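Local coordinates for protein exodeoxyribonuclease III (Methanosarcina mazei, PDB 5J8N) that probably cleaves DNA at abasic sites and removes nucleotides from the 3' ends of double-stranded DNA, using magnesium or manganese ions, at residues N137-K140 with S141-K144; T154-K157 with E158-A162. The protein carries 3 engineered substitutions. All coordinates share one frame; numbering follows the deposited sequence. Where two conformers were deposited one is given.

Contact 1. Residues N137-K140 with S141-K144; sequences NALK and SEGK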
ATOM      1  N   ASN A 137     -16.341  -2.652  -1.442  1.00 14.59           N
ATOM      2  CA  ASN A 137     -17.445  -3.573  -1.663  1.00 16.82           C
ATOM      3  C   ASN A 137     -18.419  -3.029  -2.704  1.00 17.82           C
ATOM      4  O   ASN A 137     -18.966  -3.785  -3.476  1.00 18.53           O
ATOM      5  CB  ASN A 137     -18.140  -3.877  -0.346  1.00 17.00           C
ATOM      6  CG  ASN A 137     -17.358  -4.881   0.512  1.00 17.99           C
ATOM      7  OD1 ASN A 137     -16.417  -5.510   0.059  1.00 20.23           O
ATOM      8  ND2 ASN A 137     -17.788  -5.048   1.755  1.00 20.20           N
ATOM      9  N   ALA A 138     -18.647  -1.721  -2.748  1.00 16.54           N
ATOM     10  CA  ALA A 138     -19.547  -1.189  -3.743  1.00 17.24           C
ATOM     11  C   ALA A 138     -18.982  -1.414  -5.135  1.00 17.00           C
ATOM     12  O   ALA A 138     -19.750  -1.790  -6.028  1.00 18.80           O
ATOM     13  CB  ALA A 138     -19.831   0.313  -3.465  1.00 18.86           C
ATOM     14  N   LEU A 139     -17.695  -1.168  -5.343  1.00 16.66           N
ATOM     15  CA  LEU A 139     -17.090  -1.449  -6.649  1.00 16.67           C
ATOM     16  C   LEU A 139     -17.160  -2.957  -7.018  1.00 18.07           C
ATOM     17  O   LEU A 139     -17.439  -3.315  -8.157  1.00 17.58           O
ATOM     18  CB  LEU A 139     -15.638  -0.982  -6.720  1.00 15.98           C
ATOM     19  CG  LEU A 139     -15.484   0.551  -6.695  1.00 18.12           C
ATOM     20  CD1 LEU A 139     -14.000   0.889  -6.694  1.00 18.96           C
ATOM     21  CD2 LEU A 139     -16.177   1.187  -7.867  1.00 20.02           C
ATOM     22  N   LYS A 140     -16.885  -3.803  -6.042  1.00 15.93           N
ATOM     23  CA  LYS A 140     -16.919  -5.239  -6.274  1.00 16.65           C
ATOM     24  C   LYS A 140     -18.338  -5.696  -6.651  1.00 16.74           C
ATOM     25  O   LYS A 140     -18.500  -6.540  -7.536  1.00 19.59           O
ATOM     26  CB  LYS A 140     -16.402  -5.974  -5.029  1.00 18.14           C
ATOM     27  CG  LYS A 140     -16.086  -7.453  -5.312  1.00 20.40           C
ATOM     28  CD  LYS A 140     -15.211  -8.026  -4.173  1.00 24.08           C
ATOM     29  CE  LYS A 140     -16.035  -8.180  -2.910  1.00 24.83           C
ATOM     30  NZ  LYS A 140     -17.076  -9.242  -3.077  1.00 29.24           N
ATOM     31  N   SER A 141     -19.381  -5.113  -6.045  1.00 16.70           N
ATOM     32  CA  SER A 141     -20.775  -5.409  -6.321  0.59 17.83           C
ATOM     33  C   SER A 141     -21.094  -5.135  -7.786  1.00 15.80           C
ATOM     34  O   SER A 141     -21.925  -5.782  -8.373  1.00 18.77           O
ATOM     35  CB  SER A 141     -21.680  -4.565  -5.376  0.59 19.36           C
ATOM     36  OG  SER A 141     -23.024  -4.514  -5.833  0.59 27.32           O
ATOM     37  N   GLU A 142     -20.425  -4.093  -8.329  1.00 20.98           N
ATOM     38  CA  GLU A 142     -20.619  -3.665  -9.739  1.00 22.77           C
ATOM     39  C   GLU A 142     -19.848  -4.560 -10.753  1.00 22.18           C
ATOM     40  O   GLU A 142     -20.063  -4.460 -11.967  1.00 28.96           O
ATOM     41  CB  GLU A 142     -20.123  -2.216  -9.927  1.00 30.60           C
ATOM     42  CG  GLU A 142     -20.846  -1.117  -9.126  1.00 35.52           C
ATOM     43  CD  GLU A 142     -20.029   0.210  -9.094  1.00 49.20           C
ATOM     44  OE1 GLU A 142     -20.339   1.067  -8.237  1.00 48.62           O
ATOM     45  OE2 GLU A 142     -19.076   0.392  -9.910  1.00 45.25           O
ATOM     46  N   GLY A 143     -18.975  -5.429 -10.252  1.00 20.99           N
ATOM     47  CA  GLY A 143     -18.233  -6.379 -11.073  1.00 19.71           C
ATOM     48  C   GLY A 143     -16.812  -5.882 -11.363  1.00 19.58           C
ATOM     49  O   GLY A 143     -16.146  -6.488 -12.189  1.00 19.66           O
ATOM     50  N   LYS A 144     -16.331  -4.834 -10.711  1.00 17.75           N
ATOM     51  CA  LYS A 144     -14.956  -4.437 -10.904  1.00 14.88           C
ATOM     52  C   LYS A 144     -14.042  -5.536 -10.417  1.00 17.55           C
ATOM     53  O   LYS A 144     -14.361  -6.274  -9.472  1.00 18.18           O
ATOM     54  CB  LYS A 144     -14.643  -3.135 -10.145  1.00 16.24           C
ATOM     55  CG  LYS A 144     -15.421  -1.921 -10.594  1.00 18.86           C
ATOM     56  CD  LYS A 144     -15.293  -1.669 -12.053  1.00 20.98           C
ATOM     57  CE  LYS A 144     -15.962  -0.348 -12.414  1.00 23.33           C
ATOM     58  NZ  LYS A 144     -15.931  -0.066 -13.886  1.00 24.81           N
TER
HETATM   59  O   HOH W   1     -16.673  -7.840  -8.870  1.00 35.27           O

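Contact 2. Residues T154-K157 with E158-A162; sequences TAHK and EIDLA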
ATOM      1  N   THR A 154      -1.163  -2.612   9.872  1.00 14.19           N
ATOM      2  CA  THR A 154      -1.549  -3.706  10.765  1.00 13.35           C
ATOM      3  C   THR A 154      -0.930  -4.993  10.274  1.00 13.49           C
ATOM      4  O   THR A 154      -0.892  -5.209   9.041  1.00 13.64           O
ATOM      5  CB  THR A 154      -3.117  -3.870  10.801  1.00 14.60           C
ATOM      6  OG1 THR A 154      -3.699  -2.658  11.301  1.00 15.07           O
ATOM      7  CG2 THR A 154      -3.548  -5.007  11.730  1.00 15.65           C
ATOM      8  N   ALA A 155      -0.412  -5.802  11.207  1.00 13.25           N
ATOM      9  CA  ALA A 155       0.033  -7.167  10.922  1.00 13.07           C
ATOM     10  C   ALA A 155      -1.150  -8.080  11.202  1.00 14.06           C
ATOM     11  O   ALA A 155      -1.664  -8.107  12.318  1.00 16.04           O
ATOM     12  CB  ALA A 155       1.261  -7.525  11.828  1.00 15.03           C
ATOM     13  N   HIS A 156      -1.565  -8.845  10.180  1.00 13.29           N
ATOM     14  CA  HIS A 156      -2.848  -9.535  10.272  1.00 13.99           C
ATOM     15  C   HIS A 156      -2.838 -10.621  11.341  1.00 14.85           C
ATOM     16  O   HIS A 156      -3.732 -10.676  12.217  1.00 16.21           O
ATOM     17  CB  HIS A 156      -3.180 -10.121   8.900  1.00 13.45           C
ATOM     18  CG  HIS A 156      -4.531 -10.733   8.822  1.00 15.33           C
ATOM     19  ND1 HIS A 156      -4.914 -11.518   7.752  1.00 17.72           N
ATOM     20  CD2 HIS A 156      -5.578 -10.711   9.677  1.00 14.88           C
ATOM     21  CE1 HIS A 156      -6.153 -11.943   7.957  1.00 19.36           C
ATOM     22  NE2 HIS A 156      -6.579 -11.468   9.114  1.00 17.31           N
ATOM     23  N   LYS A 157      -1.855 -11.515  11.283  1.00 15.31           N
ATOM     24  CA  LYS A 157      -1.809 -12.731  12.108  1.00 16.84           C
ATOM     25  C   LYS A 157      -0.478 -12.753  12.873  1.00 15.54           C
ATOM     26  O   LYS A 157       0.441 -11.969  12.575  1.00 15.12           O
ATOM     27  CB  LYS A 157      -1.963 -14.017  11.252  1.00 18.62           C
ATOM     28  CG  LYS A 157      -3.277 -14.056  10.486  1.00 20.09           C
ATOM     29  CD  LYS A 157      -3.332 -15.295   9.581  1.00 23.40           C
ATOM     30  CE  LYS A 157      -4.588 -15.358   8.739  1.00 26.58           C
ATOM     31  NZ  LYS A 157      -5.717 -15.978   9.504  1.00 34.18           N
ATOM     32  N   GLU A 158      -0.376 -13.628  13.872  1.00 17.53           N
ATOM     33  CA  GLU A 158       0.863 -13.744  14.646  1.00 16.32           C
ATOM     34  C   GLU A 158       2.051 -14.020  13.739  1.00 16.97           C
ATOM     35  O   GLU A 158       3.146 -13.517  14.002  1.00 17.66           O
ATOM     36  CB  GLU A 158       0.725 -14.821  15.726  1.00 20.57           C
ATOM     37  CG  GLU A 158      -0.240 -14.381  16.857  1.00 26.36           C
ATOM     38  CD  GLU A 158      -0.192 -15.281  18.071  1.00 41.41           C
ATOM     39  OE1 GLU A 158       0.787 -16.042  18.201  1.00 44.45           O
ATOM     40  OE2 GLU A 158      -1.161 -15.237  18.874  1.00 42.97           O
ATOM     41  N   ILE A 159       1.849 -14.768  12.653  1.00 15.79           N
ATOM     42  CA  ILE A 159       2.954 -15.071  11.748  1.00 16.44           C
ATOM     43  C   ILE A 159       3.417 -13.802  11.011  1.00 15.99           C
ATOM     44  O   ILE A 159       4.511 -13.815  10.408  1.00 17.32           O
ATOM     45  CB  ILE A 159       2.544 -16.177  10.745  1.00 19.49           C
ATOM     46  CG1 ILE A 159       3.720 -16.840  10.062  1.00 30.69           C
ATOM     47  CG2 ILE A 159       1.502 -15.720   9.744  1.00 19.90           C
ATOM     48  CD1 ILE A 159       3.278 -17.972   9.180  1.00 40.53           C
ATOM     49  N   ASP A 160       2.616 -12.718  11.050  1.00 14.26           N
ATOM     50  CA  ASP A 160       2.972 -11.503  10.322  1.00 14.28           C
ATOM     51  C   ASP A 160       3.859 -10.538  11.104  1.00 13.54           C
ATOM     52  O   ASP A 160       4.145  -9.447  10.624  1.00 14.98           O
ATOM     53  CB  ASP A 160       1.709 -10.808   9.853  1.00 14.17           C
ATOM     54  CG  ASP A 160       0.968 -11.641   8.840  1.00 15.55           C
ATOM     55  OD1 ASP A 160       1.636 -12.021   7.841  1.00 14.49           O
ATOM     56  OD2 ASP A 160      -0.235 -11.951   9.003  1.00 15.32           O
ATOM     57  N   LEU A 161       4.356 -10.915  12.272  1.00 14.12           N
ATOM     58  CA  LEU A 161       5.402 -10.119  12.914  1.00 14.84           C
ATOM     59  C   LEU A 161       6.287 -10.998  13.765  1.00 15.71           C
ATOM     60  O   LEU A 161       5.916 -12.103  14.161  1.00 16.69           O
ATOM     61  CB  LEU A 161       4.826  -8.934  13.750  1.00 15.37           C
ATOM     62  CG  LEU A 161       4.136  -9.228  15.087  1.00 15.65           C
ATOM     63  CD1 LEU A 161       3.847  -7.887  15.843  1.00 18.22           C
ATOM     64  CD2 LEU A 161       2.796  -9.969  14.837  1.00 15.87           C
ATOM     65  N   ALA A 162       7.504 -10.514  14.023  1.00 14.95           N
ATOM     66  CA  ALA A 162       8.460 -11.312  14.759  1.00 15.39           C
ATOM     67  C   ALA A 162       8.171 -11.449  16.246  1.00 18.51           C
ATOM     68  O   ALA A 162       8.544 -12.467  16.824  1.00 20.83           O
ATOM     69  CB  ALA A 162       9.885 -10.737  14.583  1.00 17.91           C
TER

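Contact 1. Residues N137-K140 with S141-K144
The carbonyl oxygen of N137 accepts the backbone N of S141 at 2.9 Å, an ordinary helical bond. The side-chain amide of N137 is engaged outside this turn, its OD1 hydrogen-bonded to the hydroxyl of Y189. A138, whose small methyl suits an exposed helix face, has its carbonyl oxygen beside the E142 chain, with E142 CG 3.4 Å from A138 O. The N-H of E142 is held only weakly, by A138 O and by L139 O. L139 carries more: its O takes the N of K144 at 3.2 Å, and K144, its CG anti to the carbonyl carbon (chi1 -63°), lays that CG 4.0 Å from L139 CB. The leucine is buried against L146, while its CD2 methyl meets E142 OE2 at 3.6 Å, the two side chains crossing at a slant. K140 O receives G143 N at 3.0 Å from well above the carbonyl plane, and a water at 2.6 Å links that oxygen to K144 O. The K140 chain, bent at chi3 and chi4, brings NZ to A187 O. Glycine suits position 143 because its phi of 99° would press a side chain against the preceding carbonyl oxygen. The bonds K144 N to L139 O and G143 N to K140 O make a Schellman motif, the classic C-terminal end of a helix, here closing helix 119-141 ahead of strand 146-149.

Contact 2. Residues T154-K157 with E158-A162
K157 and D160 lie side by side and point the same way, chi1 of D160 (-65°, CG anti to the carbonyl carbon) folding the carboxylate back beside the K157 N-H. D160 OD2 receives the N-H of K157 at 2.8 Å through its anti lone pair, and lies 3.5 Å from both K157 CB and H156 CB. Its other oxygen, OD1, forms salt bridges with R194 and with R220 of strand 218-227, so a short, charged side chain suits a buried spot where an amide and two arginines converge. The backbone N of D160 makes the turn's i+3 to i bond to K157 O at 2.8 Å, from above the carbonyl plane. An alanine at this position is likely to leave the K157 N-H without its acceptor and R194 and R220 without their common carboxylate, and so let the turn shift. K157 CG sits 3.9 Å above one face of the H156 ring, offset toward its rim, while H156 NE2 is hydrogen-bonded to D182 OD1. The small A155 faces the turn: its CB is 3.9 Å from D160 CB and 4.2 Å from L161 CD2, and W219 touches both A155 and L161. In the 3-10 turn 158-160, set in the loop between strand 146-149 and helix 175-186, D160 accepting the N-H of K157 just before the turn matches half a capping box; lysine lacks a side-chain acceptor for the other half.

Contacts 1 and 2 follow one another along the chain, their centres 28 Å apart and nearest atoms about 14 Å apart, with strand 146-149 between them. Helix 119-141 reaches both: contact 1 ends it, while its earlier residues K125 and Y129 bond the T154 hydroxyl of contact 2. Only contact 2 lies near the probable catalytic centre, the side chain of A155 being about 9 Å from that of N153 and about 10 Å from that of D151, both predicted catalytic residues. The magnesium ion is held by N12 and E38. Contact 1 sits at the surface, away from these sites, in this DNase I-like fold.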